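Local structure of uncharacterized protein (Bacteroides ovatus, 4ORL) at residues S58-N63 with G76-T81. The protein is of unknown function, but belongs to the DUF4783 family and probably adopts an NTF2-like fold. Numbering follows the deposited sequence.
Sequences SGFNVN and GTLATT
The carbonyl oxygen of Ala79 takes two backbone N-H groups: Ser58 N lies 2.9 Å from Ala79 O, while the bond from Gly59 N, at 3.4 Å, is weak though fairly straight. This is a classic beta bulge at the start of strand 57-68, where Ser58 and Gly59 both face Ala79 near the end of strand 71-80; Ala79 N closes it by donating to Gly59 O. Beyond it the pairing is regular and antiparallel, with an angle of 168° between the strand directions. Phe60 stands opposite Leu78 in a non-hydrogen-bonded pair and Asn61 opposite Thr77 in a hydrogen-bonded one, where Asn61 N meets Thr77 O at 2.9 Å, almost straight at 170°. Farther along, the Thr77 hydroxyl donates to a lone pair of the amide oxygen of Asn63, with OG1 and OD1 2.9 Å apart.

Phe60 extends from the other face, where CG anti to the backbone N (chi1 -177°) brings the ring across the neighbouring strand. Its CE1 comes 3.5 Å from Gly76 C, and CD1 packs 3.8 Å from Leu78 CD1. A side chain on Gly76 would collide with the ring, since a modelled CB falls 2.4 Å from Phe60 CZ. An alanine at Phe60 would probably open a gap over Gly76 and leave Leu78 CD1 and the ring of Phe12 without their aromatic neighbour. The whole is a bulged antiparallel beta hairpin, its strand 57-68 outermost within the chain's mixed sheet, consistent with the curved sheet of an NTF2-like fold.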
loop_
_atom_site.group_PDB
_atom_site.type_symbol
_atom_site.label_atom_id
_atom_site.label_comp_id
_atom_site.label_asym_id
_atom_site.label_seq_id
_atom_site.Cartn_x
_atom_site.Cartn_y
_atom_site.Cartn_z
ATOM N N SER A 58 -9.912 4.716 -9.530
ATOM C CA SER A 58 -10.378 4.107 -10.756
ATOM C C SER A 58 -9.449 3.019 -11.267
ATOM O O SER A 58 -9.847 2.220 -12.076
ATOM C CB SER A 58 -10.561 5.147 -11.822
ATOM O OG SER A 58 -9.349 5.797 -12.045
ATOM N N GLY A 59 -8.179 3.003 -10.827
ATOM C CA GLY A 59 -7.303 1.924 -11.187
ATOM C C GLY A 59 -5.953 1.969 -10.495
ATOM O O GLY A 59 -5.589 2.990 -9.887
ATOM N N PHE A 60 -5.191 0.898 -10.600
ATOM C CA PHE A 60 -3.840 0.794 -10.091
ATOM C C PHE A 60 -3.012 0.021 -11.084
ATOM O O PHE A 60 -3.400 -1.067 -11.506
ATOM C CB PHE A 60 -3.800 0.087 -8.725
ATOM C CG PHE A 60 -2.429 0.008 -8.098
ATOM C CD1 PHE A 60 -1.790 1.134 -7.640
ATOM C CD2 PHE A 60 -1.824 -1.237 -7.856
ATOM C CE1 PHE A 60 -0.532 1.061 -7.062
ATOM C CE2 PHE A 60 -0.592 -1.313 -7.231
ATOM C CZ PHE A 60 0.059 -0.170 -6.848
ATOM N N ASN A 61 -1.911 0.608 -11.498
ATOM C CA ASN A 61 -0.926 -0.026 -12.368
ATOM C C ASN A 61 0.290 -0.380 -11.533
ATOM O O ASN A 61 0.845 0.489 -10.899
ATOM C CB ASN A 61 -0.411 0.977 -13.460
ATOM C CG ASN A 61 -1.358 1.155 -14.645
ATOM O OD1 ASN A 61 -2.271 0.378 -14.870
ATOM N ND2 ASN A 61 -1.083 2.180 -15.453
ATOM N N VAL A 62 0.762 -1.614 -11.616
ATOM C CA VAL A 62 2.038 -1.976 -11.026
ATOM C C VAL A 62 3.161 -1.544 -11.971
ATOM O O VAL A 62 3.129 -1.878 -13.174
ATOM C CB VAL A 62 2.155 -3.486 -10.777
ATOM C CG1 VAL A 62 3.574 -3.838 -10.321
ATOM C CG2 VAL A 62 1.139 -3.913 -9.744
ATOM N N ASN A 63 4.137 -0.819 -11.445
ATOM C CA ASN A 63 5.288 -0.359 -12.228
ATOM C C ASN A 63 6.526 -1.210 -11.970
ATOM O O ASN A 63 7.250 -1.550 -12.908
ATOM C CB ASN A 63 5.570 1.125 -11.926
ATOM C CG ASN A 63 4.365 2.033 -12.218
ATOM O OD1 ASN A 63 4.021 2.888 -11.408
ATOM N ND2 ASN A 63 3.688 1.771 -13.285
ATOM N N GLY A 76 3.629 1.251 -7.664
ATOM C CA GLY A 76 2.655 1.425 -8.734
ATOM C C GLY A 76 2.039 2.790 -8.735
ATOM O O GLY A 76 2.335 3.610 -7.883
ATOM N N THR A 77 1.168 3.034 -9.703
ATOM C CA THR A 77 0.470 4.313 -9.818
ATOM C C THR A 77 -1.011 4.108 -9.663
ATOM O O THR A 77 -1.631 3.284 -10.385
ATOM C CB THR A 77 0.746 5.004 -11.150
ATOM O OG1 THR A 77 2.162 5.144 -11.316
ATOM C CG2 THR A 77 0.097 6.394 -11.219
ATOM N N LEU A 78 -1.574 4.834 -8.734
ATOM C CA LEU A 78 -2.964 4.822 -8.425
ATOM C C LEU A 78 -3.652 5.976 -9.145
ATOM O O LEU A 78 -3.266 7.127 -8.934
ATOM C CB LEU A 78 -3.104 4.992 -6.925
ATOM C CG LEU A 78 -4.394 4.698 -6.275
ATOM C CD1 LEU A 78 -4.697 3.196 -6.255
ATOM C CD2 LEU A 78 -4.372 5.257 -4.864
ATOM N N ALA A 79 -4.608 5.700 -10.009
ATOM C CA ALA A 79 -5.402 6.704 -10.666
ATOM C C ALA A 79 -6.662 6.956 -9.841
ATOM O O ALA A 79 -7.370 6.005 -9.448
ATOM C CB ALA A 79 -5.780 6.240 -12.062
ATOM N N THR A 80 -6.929 8.230 -9.562
ATOM C CA THR A 80 -8.069 8.642 -8.734
ATOM C C THR A 80 -8.785 9.840 -9.314
ATOM O O THR A 80 -8.276 10.506 -10.219
ATOM C CB THR A 80 -7.623 8.998 -7.281
ATOM O OG1 THR A 80 -7.118 10.337 -7.219
ATOM C CG2 THR A 80 -6.568 8.041 -6.771
ATOM N N THR A 81 -9.934 10.166 -8.718
ATOM C CA THR A 81 -10.702 11.366 -9.093
ATOM C C THR A 81 -9.884 12.646 -8.911
ATOM O O THR A 81 -10.153 13.661 -9.586
ATOM C CB THR A 81 -12.018 11.481 -8.275
ATOM O OG1 THR A 81 -11.729 11.470 -6.871
ATOM C CG2 THR A 81 -12.962 10.353 -8.605
#